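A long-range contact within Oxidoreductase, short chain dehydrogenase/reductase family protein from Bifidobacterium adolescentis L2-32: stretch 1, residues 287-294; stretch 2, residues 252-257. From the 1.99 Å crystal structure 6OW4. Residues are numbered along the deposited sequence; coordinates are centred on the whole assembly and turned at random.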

ATOM      1  N   VAL F 287     -11.846   8.915  -2.773  1.00 24.81           N
ATOM      2  CA  VAL F 287     -13.267   9.220  -3.110  1.00 24.73           C
ATOM      3  C   VAL F 287     -13.425   9.033  -4.624  1.00 24.90           C
ATOM      4  O   VAL F 287     -13.448  10.046  -5.346  1.00 24.79           O
ATOM      5  CB  VAL F 287     -13.655  10.636  -2.640  1.00 25.03           C
ATOM      6  CG1 VAL F 287     -15.150  10.882  -2.751  1.00 25.80           C
ATOM      7  CG2 VAL F 287     -13.181  10.905  -1.219  1.00 25.03           C
ATOM      8  N   ASP F 288     -13.509   7.774  -5.073  1.00 24.80           N
ATOM      9  CA  ASP F 288     -13.325   7.378  -6.496  1.00 25.75           C
ATOM     10  C   ASP F 288     -14.429   6.428  -6.984  1.00 25.91           C
ATOM     11  O   ASP F 288     -14.282   5.899  -8.106  1.00 26.38           O
ATOM     12  CB  ASP F 288     -11.955   6.726  -6.689  1.00 26.23           C
ATOM     13  CG  ASP F 288     -11.753   5.436  -5.908  1.00 26.93           C
ATOM     14  OD1 ASP F 288     -12.672   5.047  -5.159  1.00 27.59           O
ATOM     15  OD2 ASP F 288     -10.675   4.830  -6.055  1.00 26.90           O
ATOM     16  N   GLY F 289     -15.484   6.213  -6.190  1.00 25.31           N
ATOM     17  CA  GLY F 289     -16.603   5.310  -6.527  1.00 25.89           C
ATOM     18  C   GLY F 289     -16.150   3.882  -6.809  1.00 25.62           C
ATOM     19  O   GLY F 289     -16.811   3.208  -7.624  1.00 25.61           O
ATOM     20  N   GLY F 290     -15.072   3.433  -6.156  1.00 25.57           N
ATOM     21  CA  GLY F 290     -14.578   2.043  -6.209  1.00 25.67           C
ATOM     22  C   GLY F 290     -13.536   1.814  -7.293  1.00 26.22           C
ATOM     23  O   GLY F 290     -13.214   0.637  -7.540  1.00 26.37           O
ATOM     24  N   TYR F 291     -13.017   2.878  -7.918  1.00 27.27           N
ATOM     25  CA  TYR F 291     -11.988   2.797  -8.990  1.00 28.54           C
ATOM     26  C   TYR F 291     -10.802   1.953  -8.502  1.00 28.40           C
ATOM     27  O   TYR F 291     -10.348   1.072  -9.259  1.00 27.85           O
ATOM     28  CB  TYR F 291     -11.510   4.185  -9.431  1.00 29.93           C
ATOM     29  CG  TYR F 291     -10.442   4.154 -10.498  1.00 32.01           C
ATOM     30  CD1 TYR F 291      -9.116   3.903 -10.176  1.00 32.92           C
ATOM     31  CD2 TYR F 291     -10.754   4.346 -11.834  1.00 33.11           C
ATOM     32  CE1 TYR F 291      -8.127   3.857 -11.146  1.00 33.87           C
ATOM     33  CE2 TYR F 291      -9.778   4.304 -12.817  1.00 34.29           C
ATOM     34  CZ  TYR F 291      -8.459   4.056 -12.474  1.00 34.44           C
ATOM     35  OH  TYR F 291      -7.488   4.009 -13.434  1.00 35.07           O
ATOM     36  N   SER F 292     -10.333   2.212  -7.276  1.00 27.89           N
ATOM     37  CA  SER F 292      -9.094   1.636  -6.685  1.00 28.16           C
ATOM     38  C   SER F 292      -9.200   0.115  -6.536  1.00 28.29           C
ATOM     39  O   SER F 292      -8.149  -0.522  -6.339  1.00 27.99           O
ATOM     40  CB  SER F 292      -8.769   2.263  -5.358  1.00 27.98           C
ATOM     41  OG  SER F 292      -9.663   1.816  -4.348  1.00 27.97           O
ATOM     42  N   VAL F 293     -10.416  -0.438  -6.587  1.00 29.46           N
ATOM     43  CA  VAL F 293     -10.666  -1.907  -6.483  1.00 30.34           C
ATOM     44  C   VAL F 293     -10.095  -2.585  -7.733  1.00 31.33           C
ATOM     45  O   VAL F 293      -9.528  -3.681  -7.591  1.00 31.33           O
ATOM     46  CB  VAL F 293     -12.162  -2.230  -6.302  1.00 29.65           C
ATOM     47  CG1 VAL F 293     -12.399  -3.733  -6.285  1.00 29.70           C
ATOM     48  CG2 VAL F 293     -12.739  -1.582  -5.052  1.00 28.67           C
ATOM     49  N   PHE F 294     -10.256  -1.956  -8.902  1.00 33.50           N
ATOM     50  CA  PHE F 294      -9.684  -2.405 -10.200  1.00 35.82           C
ATOM     51  C   PHE F 294      -8.289  -1.794 -10.375  1.00 36.65           C
ATOM     52  O   PHE F 294      -7.301  -2.514 -10.515  1.00 38.66           O
ATOM     53  CB  PHE F 294     -10.604  -2.022 -11.363  1.00 36.66           C
ATOM     54  CG  PHE F 294     -11.975  -2.650 -11.326  1.00 37.70           C
ATOM     55  CD1 PHE F 294     -12.128  -4.015 -11.124  1.00 38.67           C
ATOM     56  CD2 PHE F 294     -13.114  -1.883 -11.516  1.00 38.00           C
ATOM     57  CE1 PHE F 294     -13.387  -4.594 -11.100  1.00 38.60           C
ATOM     58  CE2 PHE F 294     -14.373  -2.464 -11.492  1.00 38.45           C
ATOM     59  CZ  PHE F 294     -14.508  -3.818 -11.283  1.00 38.68           C
TER
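Stretch 2 252-257: EVVPMH

Stretch 2 runs antiparallel to stretch 1, as the CA register establishes: Gly-289 CA lies nearest Met-256 CA (5.4 Å), Gly-290 CA nearest Pro-255 CA (5.7 Å) and Tyr-291 CA nearest Val-254 CA (4.6 Å). It has no regular helix or strand; its backbone makes a type I turn from Val-254 to His-257, closed by His-257 N to Val-254 O at 2.8 Å, and packs against the type I' turn of Asp-288 to Tyr-291. Together the stretches bury 418 Å².

Val-253 gives up the most area, 69 Å². Its CG2 comes 3.3 Å from Tyr-291 CE2, while its O lies 3.4 Å from Phe-294 CD2, near the plane of that ring and at its edge. The same oxygen, which has no hydrogen-bond partner in the model, receives a CA-H...O contact from Tyr-291 CA (3.6 Å, 165° at H).

Gly-289 follows with 67 Å². An ideal CB here would fall 3.4 Å from both Met-256 CB and Val-254 CG1, so the bare backbone permits the close fit, and its phi of 57° also favours glycine. Met-256 N donates a weak hydrogen bond to Gly-289 O (3.4 Å, 153°).

Pro-255 points its CA-to-CB bond toward stretch 1. Its CD sits 3.3 Å from Gly-290 O, and its CG 3.6 Å from Phe-294 CE2.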

ATOM      1  N   GLU F 252     -15.761   2.748 -17.416  1.00 48.16           N
ATOM      2  CA  GLU F 252     -15.507   1.286 -17.547  1.00 48.50           C
ATOM      3  C   GLU F 252     -15.084   0.717 -16.188  1.00 45.35           C
ATOM      4  O   GLU F 252     -15.724  -0.246 -15.713  1.00 45.99           O
ATOM      5  CB  GLU F 252     -14.389   1.021 -18.558  1.00 50.73           C
ATOM      6  CG  GLU F 252     -14.864   0.780 -19.979  1.00 53.62           C
ATOM      7  CD  GLU F 252     -13.754   0.346 -20.925  1.00 55.18           C
ATOM      8  OE1 GLU F 252     -13.017  -0.600 -20.573  1.00 55.48           O
ATOM      9  OE2 GLU F 252     -13.617   0.964 -22.001  1.00 57.96           O
ATOM     10  N   VAL F 253     -14.057   1.329 -15.588  1.00 42.12           N
ATOM     11  CA  VAL F 253     -13.288   0.795 -14.424  1.00 39.31           C
ATOM     12  C   VAL F 253     -13.723   1.511 -13.136  1.00 35.84           C
ATOM     13  O   VAL F 253     -12.950   1.475 -12.162  1.00 35.20           O
ATOM     14  CB  VAL F 253     -11.770   0.922 -14.667  1.00 39.52           C
ATOM     15  CG1 VAL F 253     -11.299  -0.019 -15.763  1.00 40.91           C
ATOM     16  CG2 VAL F 253     -11.351   2.352 -14.983  1.00 39.15           C
ATOM     17  N   VAL F 254     -14.910   2.128 -13.130  1.00 34.76           N
ATOM     18  CA  VAL F 254     -15.552   2.716 -11.916  1.00 33.12           C
ATOM     19  C   VAL F 254     -16.834   1.932 -11.644  1.00 33.20           C
ATOM     20  O   VAL F 254     -17.836   2.128 -12.327  1.00 34.28           O
ATOM     21  CB  VAL F 254     -15.828   4.223 -12.080  1.00 32.73           C
ATOM     22  CG1 VAL F 254     -16.417   4.832 -10.815  1.00 32.44           C
ATOM     23  CG2 VAL F 254     -14.580   4.984 -12.496  1.00 32.48           C
ATOM     24  N   PRO F 255     -16.833   1.008 -10.653  1.00 32.25           N
ATOM     25  CA  PRO F 255     -18.012   0.201 -10.335  1.00 32.29           C
ATOM     26  C   PRO F 255     -19.331   0.985 -10.229  1.00 32.42           C
ATOM     27  O   PRO F 255     -20.340   0.469 -10.667  1.00 32.81           O
ATOM     28  CB  PRO F 255     -17.660  -0.398  -8.966  1.00 32.29           C
ATOM     29  CG  PRO F 255     -16.154  -0.520  -8.995  1.00 32.41           C
ATOM     30  CD  PRO F 255     -15.682   0.673  -9.801  1.00 32.11           C
ATOM     31  N   MET F 256     -19.293   2.190  -9.652  1.00 31.92           N
ATOM     32  CA  MET F 256     -20.491   3.047  -9.431  1.00 32.42           C
ATOM     33  C   MET F 256     -20.984   3.624 -10.767  1.00 33.37           C
ATOM     34  O   MET F 256     -22.134   4.099 -10.804  1.00 33.86           O
ATOM     35  CB  MET F 256     -20.191   4.181  -8.444  1.00 32.01           C
ATOM     36  CG  MET F 256     -20.144   3.712  -6.996  1.00 32.02           C
ATOM     37  SD  MET F 256     -20.070   5.050  -5.770  1.00 32.43           S
ATOM     38  CE  MET F 256     -21.605   5.907  -6.117  1.00 33.17           C
ATOM     39  N   HIS F 257     -20.155   3.580 -11.815  1.00 34.95           N
ATOM     40  CA  HIS F 257     -20.508   3.958 -13.213  1.00 37.03           C
ATOM     41  C   HIS F 257     -21.105   5.369 -13.240  1.00 36.02           C
ATOM     42  O   HIS F 257     -22.141   5.563 -13.902  1.00 36.00           O
ATOM     43  CB  HIS F 257     -21.451   2.916 -13.834  1.00 39.33           C
ATOM     44  CG  HIS F 257     -20.805   1.593 -14.071  1.00 42.01           C
ATOM     45  ND1 HIS F 257     -19.621   1.467 -14.773  1.00 42.83           N
ATOM     46  CD2 HIS F 257     -21.170   0.343 -13.715  1.00 44.17           C
ATOM     47  CE1 HIS F 257     -19.281   0.196 -14.832  1.00 44.10           C
ATOM     48  NE2 HIS F 257     -20.215  -0.516 -14.191  1.00 44.87           N
TER